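Long-range contacts in fimbrial subunit type 1 (PDB 3UXF), which builds the shaft of the type 1 fimbriae on the surface of Actinomyces oris as their major subunit: residues Ile81-Val86 / Gln132-Ala137; Thr43-His48 / Phe155-Pro160. All coordinates share one frame; numbering follows the deposited sequence.

Both contacts belong to the N-terminal pilin domain at one end of the elongated chain. Following the chain, 43-48 comes first and carries strand 44-48 of one sheet; 81-86 then ends the strand that lies between 114-119 and 136-144 in the other. Returning at 132-137, the chain closes interaction 1 within the second sheet. It runs on through 136-144 to 155-160, which meets 43-48 and closes interaction 2, a larger loop that wholly contains the first. Interaction 1 joins neighbours within a sheet, whereas interaction 2 joins the two sheets face to face. They meet directly: Thr133 OG1 lies 2.7 Å from Thr43 OG1, a probable hydrogen bond.

Interaction 1 of 2, residues Ile81-Val86 / Gln132-Ala137; sequences ITKLNV and QTEVGA. With CA (calcium ion), chain D.
Leu84 N donates a hydrogen bond to Ala137 O at 2.8 Å, nearly straight (168°), that starts the antiparallel pairing of strands 78-84 and 136-144. Beside it Lys83 CA sits 3.5 Å from the same oxygen in a CH...O contact. Ala137 CB packs on Val86 CG2 at 3.7 Å. Where the strands part, a water takes over: it accepts from Lys83 NZ and Ala137 N and donates to Leu84 O and Val86 O, each at 2.8 Å. The lysine gets there because its chain, extended at first, bends at chi3 (139°) and chi4 (58°). On the way the Lys83 and Glu134 side chains cross at about a right angle, with Lys83 CE 3.9 Å from Glu134 CD, yet NZ stays 4.4 Å from Glu134 OE1, beyond a salt bridge. At the far end Ile81 CD1 meets Thr133 CG2 at 3.7 Å. Besides its partner Thr43, Thr133 OG1 hydrogen-bonds Thr129 O, while the Thr133 carbonyl oxygen binds calcium at 2.4 Å, alongside Asp130 and four waters. Four polar groups therefore share one water at the mouth of the pairing; the ammonium is held by it, and Glu134, too far for a salt bridge, probably adds only a longer-range attraction.

Interaction 2 of 2, residues Thr43-His48 / Phe155-Pro160; sequences TTLTVH and FVVTLP
Leu45 and Val157 meet tip to tip between two sheets, with Leu45 CD2 4.0 Å from Val157 CG1. The leucine swings CG anti to its backbone N (chi1 171°), which carries its methyls across to the valine. On Val157, CG1 is the branch that touches, lying within 4.2 Å of both leucine methyls, Leu45 CD1 and CD2.

Leu159 supplies the other half of the contact. Its chi2 is only 6°, a nearly eclipsed turn of the terminal methyls that side chains seldom adopt. CD1 is directed at segment 43-48, 3.9 Å from Thr44 O and 4.3 Å from Leu45 CD1. Nearer the backbone, the CB of Leu159 receives Thr43 CG2 at 3.9 Å, the two side chains crossing at a slant. Thr43 thus turns its methyl to the leucine and leaves its hydroxyl to Thr133. Its backbone N hydrogen-bonds to Asp130 OD1, which ties the lead-in to strand 44-48 to the residue that binds calcium.

Outward from this layer, Leu45 also packs on Phe128, and Val157 and Leu159 on Val140 and Tyr138 of the adjoining strand 136-144. Just past the strand, the cis peptide before Pro160 turns the chain, and Thr158 OG1 donates to Pro160 O at 2.9 Å.

The two strands run 8.5 Å apart at the closest approach of their axes, one from each sheet; their N-to-C directions make 147°, closer to antiparallel than to parallel, and they are joined by apolar side chains instead of backbone pairing. Such face-to-face packing of two sheets is the mark of a beta sandwich, here the N-terminal domain of a Gram-positive pilin.

Interaction 1 of 2, residues Ile81-Val86 / Gln132-Ala137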
loop_
_atom_site.group_PDB
_atom_site.type_symbol
_atom_site.label_atom_id
_atom_site.label_comp_id
_atom_site.label_asym_id
_atom_site.label_seq_id
_atom_site.Cartn_x
_atom_site.Cartn_y
_atom_site.Cartn_z
ATOM N N ILE A 81 10.260 -30.067 1.286
ATOM C CA ILE A 81 11.647 -30.272 1.664
ATOM C C ILE A 81 12.256 -31.349 0.777
ATOM O O ILE A 81 11.602 -32.363 0.491
ATOM C CB ILE A 81 11.797 -30.596 3.171
ATOM C CG1 ILE A 81 11.105 -31.914 3.547
ATOM C CG2 ILE A 81 11.198 -29.465 3.990
ATOM C CD1 ILE A 81 11.374 -32.347 5.005
ATOM N N THR A 82 13.497 -31.140 0.344
ATOM C CA THR A 82 14.169 -32.153 -0.467
ATOM C C THR A 82 15.479 -32.544 0.210
ATOM O O THR A 82 16.305 -31.672 0.489
ATOM C CB THR A 82 14.476 -31.617 -1.861
ATOM O OG1 THR A 82 13.246 -31.214 -2.478
ATOM C CG2 THR A 82 15.160 -32.693 -2.705
ATOM N N LYS A 83 15.680 -33.835 0.515
ATOM C CA LYS A 83 16.930 -34.247 1.153
ATOM C C LYS A 83 18.126 -34.101 0.218
ATOM O O LYS A 83 18.023 -34.414 -0.970
ATOM C CB LYS A 83 16.854 -35.704 1.654
ATOM C CG LYS A 83 18.003 -36.083 2.596
ATOM C CD LYS A 83 17.758 -37.484 3.214
ATOM C CE LYS A 83 19.020 -38.341 3.287
ATOM N NZ LYS A 83 20.157 -37.808 4.046
ATOM N N LEU A 84 19.227 -33.579 0.741
ATOM C CA LEU A 84 20.420 -33.375 -0.080
ATOM C C LEU A 84 21.310 -34.583 0.061
ATOM O O LEU A 84 21.260 -35.311 1.072
ATOM C CB LEU A 84 21.168 -32.117 0.332
ATOM C CG LEU A 84 20.328 -30.828 0.272
ATOM C CD1 LEU A 84 21.213 -29.621 0.529
ATOM C CD2 LEU A 84 19.579 -30.688 -1.071
ATOM N N ASN A 85 22.136 -34.804 -0.961
ATOM C CA ASN A 85 23.024 -35.961 -0.957
ATOM C C ASN A 85 24.316 -35.637 -0.221
ATOM O O ASN A 85 25.407 -35.561 -0.809
ATOM C CB ASN A 85 23.314 -36.367 -2.395
ATOM C CG ASN A 85 22.127 -37.053 -3.053
ATOM O OD1 ASN A 85 21.857 -36.860 -4.244
ATOM N ND2 ASN A 85 21.411 -37.863 -2.275
ATOM N N VAL A 86 24.172 -35.411 1.082
ATOM C CA VAL A 86 25.299 -35.284 1.994
ATOM C C VAL A 86 24.991 -36.145 3.203
ATOM O O VAL A 86 23.839 -36.257 3.641
ATOM C CB VAL A 86 25.564 -33.825 2.465
ATOM C CG1 VAL A 86 26.069 -32.950 1.296
ATOM C CG2 VAL A 86 24.321 -33.234 3.106
ATOM N N GLN A 132 8.627 -37.902 8.366
ATOM C CA GLN A 132 8.994 -37.190 7.150
ATOM C C GLN A 132 10.436 -36.739 7.073
ATOM O O GLN A 132 10.869 -36.248 6.035
ATOM C CB GLN A 132 8.116 -35.958 7.022
ATOM C CG GLN A 132 6.667 -36.258 6.759
ATOM C CD GLN A 132 5.854 -34.971 6.784
ATOM O OE1 GLN A 132 5.817 -34.285 7.805
ATOM N NE2 GLN A 132 5.193 -34.651 5.659
ATOM N N THR A 133 11.190 -36.902 8.150
ATOM C CA THR A 133 12.535 -36.348 8.169
ATOM C C THR A 133 13.500 -37.332 8.793
ATOM O O THR A 133 13.113 -38.160 9.632
ATOM C CB THR A 133 12.629 -35.028 8.991
ATOM O OG1 THR A 133 12.205 -35.233 10.352
ATOM C CG2 THR A 133 11.801 -33.927 8.362
ATOM N N GLU A 134 14.754 -37.238 8.382
ATOM C CA GLU A 134 15.798 -38.031 9.014
ATOM C C GLU A 134 17.017 -37.132 9.184
ATOM O O GLU A 134 17.020 -35.991 8.710
ATOM C CB GLU A 134 16.131 -39.264 8.169
ATOM C CG GLU A 134 16.623 -38.945 6.790
ATOM C CD GLU A 134 16.742 -40.183 5.898
ATOM O OE1 GLU A 134 17.747 -40.913 6.030
ATOM O OE2 GLU A 134 15.840 -40.404 5.060
ATOM N N VAL A 135 18.018 -37.626 9.907
ATOM C CA VAL A 135 19.283 -36.895 10.018
ATOM C C VAL A 135 19.829 -36.604 8.637
ATOM O O VAL A 135 20.029 -37.509 7.792
ATOM C CB VAL A 135 20.306 -37.690 10.856
ATOM C CG1 VAL A 135 21.687 -37.086 10.756
ATOM C CG2 VAL A 135 19.847 -37.690 12.321
ATOM N N GLY A 136 20.081 -35.327 8.376
ATOM C CA GLY A 136 20.604 -34.917 7.090
ATOM C C GLY A 136 20.308 -33.467 6.770
ATOM O O GLY A 136 19.767 -32.740 7.595
ATOM N N ALA A 137 20.670 -33.051 5.563
ATOM C CA ALA A 137 20.441 -31.683 5.127
ATOM C C ALA A 137 19.281 -31.627 4.143
ATOM O O ALA A 137 19.098 -32.528 3.333
ATOM C CB ALA A 137 21.698 -31.106 4.507
HETATM CA CA CA D . 12.819 -40.002 11.082
HETATM O O HOH W 1 21.288 -35.239 3.894
HETATM O O HOH W 2 22.608 -37.522 6.588
HETATM O O HOH W 3 14.799 -41.423 11.210
HETATM O O HOH W 4 14.701 -38.769 12.102
HETATM O O HOH W 5 11.646 -42.008 11.742
HETATM O O HOH W 6 12.764 -41.073 8.971
#

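Interaction 2 of 2, residues Thr43-His48 / Phe155-Pro160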
loop_
_atom_site.group_PDB
_atom_site.type_symbol
_atom_site.label_atom_id
_atom_site.label_comp_id
_atom_site.label_asym_id
_atom_site.label_seq_id
_atom_site.Cartn_x
_atom_site.Cartn_y
_atom_site.Cartn_z
ATOM N N THR A 43 13.770 -36.839 14.441
ATOM C CA THR A 43 13.947 -35.431 14.069
ATOM C C THR A 43 12.613 -34.812 13.744
ATOM O O THR A 43 11.675 -35.507 13.363
ATOM C CB THR A 43 14.829 -35.278 12.818
ATOM O OG1 THR A 43 14.347 -36.125 11.776
ATOM C CG2 THR A 43 16.326 -35.587 13.120
ATOM N N THR A 44 12.533 -33.479 13.854
ATOM C CA THR A 44 11.398 -32.750 13.278
ATOM C C THR A 44 11.912 -31.443 12.697
ATOM O O THR A 44 12.972 -30.955 13.104
ATOM C CB THR A 44 10.263 -32.429 14.305
ATOM O OG1 THR A 44 10.790 -31.627 15.355
ATOM C CG2 THR A 44 9.666 -33.729 14.928
ATOM N N LEU A 45 11.161 -30.897 11.734
ATOM C CA LEU A 45 11.491 -29.600 11.146
ATOM C C LEU A 45 10.205 -28.789 11.152
ATOM O O LEU A 45 9.246 -29.223 10.552
ATOM C CB LEU A 45 11.981 -29.773 9.713
ATOM C CG LEU A 45 12.143 -28.438 8.974
ATOM C CD1 LEU A 45 13.144 -27.523 9.675
ATOM C CD2 LEU A 45 12.535 -28.703 7.500
ATOM N N THR A 46 10.196 -27.628 11.797
ATOM C CA THR A 46 8.978 -26.816 11.894
ATOM C C THR A 46 9.269 -25.487 11.222
ATOM O O THR A 46 10.147 -24.747 11.660
ATOM C CB THR A 46 8.600 -26.588 13.351
ATOM O OG1 THR A 46 8.340 -27.862 13.957
ATOM C CG2 THR A 46 7.294 -25.762 13.449
ATOM N N VAL A 47 8.575 -25.215 10.122
ATOM C CA VAL A 47 8.765 -23.958 9.379
ATOM C C VAL A 47 7.639 -22.998 9.782
ATOM O O VAL A 47 6.480 -23.381 9.727
ATOM C CB VAL A 47 8.704 -24.260 7.864
ATOM C CG1 VAL A 47 8.989 -22.989 6.999
ATOM C CG2 VAL A 47 9.719 -25.361 7.509
ATOM N N HIS A 48 8.005 -21.795 10.232
ATOM C CA HIS A 48 7.029 -20.807 10.703
ATOM C C HIS A 48 6.798 -19.789 9.575
ATOM O O HIS A 48 7.714 -19.046 9.227
ATOM C CB HIS A 48 7.590 -20.090 11.920
ATOM C CG HIS A 48 7.724 -20.967 13.130
ATOM N ND1 HIS A 48 6.921 -20.835 14.243
ATOM C CD2 HIS A 48 8.567 -22.000 13.396
ATOM C CE1 HIS A 48 7.254 -21.747 15.139
ATOM N NE2 HIS A 48 8.250 -22.464 14.648
ATOM N N PHE A 155 15.901 -22.110 1.296
ATOM C CA PHE A 155 16.987 -22.153 2.245
ATOM C C PHE A 155 17.361 -23.595 2.537
ATOM O O PHE A 155 16.616 -24.519 2.172
ATOM C CB PHE A 155 16.629 -21.386 3.520
ATOM C CG PHE A 155 15.492 -21.985 4.300
ATOM C CD1 PHE A 155 15.743 -22.850 5.358
ATOM C CD2 PHE A 155 14.173 -21.666 3.996
ATOM C CE1 PHE A 155 14.714 -23.403 6.080
ATOM C CE2 PHE A 155 13.139 -22.202 4.719
ATOM C CZ PHE A 155 13.406 -23.089 5.775
ATOM N N VAL A 156 18.542 -23.770 3.127
ATOM C CA VAL A 156 19.042 -25.089 3.484
ATOM C C VAL A 156 19.034 -25.198 4.997
ATOM O O VAL A 156 19.434 -24.249 5.699
ATOM C CB VAL A 156 20.460 -25.282 2.962
ATOM C CG1 VAL A 156 21.058 -26.607 3.487
ATOM C CG2 VAL A 156 20.464 -25.271 1.450
ATOM N N VAL A 157 18.595 -26.349 5.512
ATOM C CA VAL A 157 18.598 -26.582 6.940
ATOM C C VAL A 157 19.252 -27.936 7.210
ATOM O O VAL A 157 19.210 -28.823 6.345
ATOM C CB VAL A 157 17.169 -26.539 7.482
ATOM C CG1 VAL A 157 16.328 -27.694 6.962
ATOM C CG2 VAL A 157 17.163 -26.446 8.998
ATOM N N THR A 158 19.894 -28.087 8.365
ATOM C CA THR A 158 20.399 -29.386 8.769
ATOM C C THR A 158 19.591 -29.899 9.965
ATOM O O THR A 158 19.217 -29.114 10.841
ATOM C CB THR A 158 21.905 -29.348 9.149
ATOM O OG1 THR A 158 22.170 -28.476 10.259
ATOM C CG2 THR A 158 22.729 -28.845 7.981
ATOM N N LEU A 159 19.345 -31.203 9.986
ATOM C CA LEU A 159 18.802 -31.882 11.162
ATOM C C LEU A 159 19.852 -32.889 11.561
ATOM O O LEU A 159 20.107 -33.834 10.814
ATOM C CB LEU A 159 17.574 -32.677 10.759
ATOM C CG LEU A 159 16.200 -32.006 10.620
ATOM C CD1 LEU A 159 16.090 -30.449 10.758
ATOM C CD2 LEU A 159 15.286 -32.647 9.550
ATOM N N PRO A 160 20.481 -32.725 12.739
ATOM C CA PRO A 160 20.304 -31.646 13.716
ATOM C C PRO A 160 21.107 -30.404 13.355
ATOM O O PRO A 160 21.855 -30.384 12.361
ATOM C CB PRO A 160 20.880 -32.259 14.999
ATOM C CG PRO A 160 22.030 -33.140 14.465
ATOM C CD PRO A 160 21.532 -33.679 13.142
#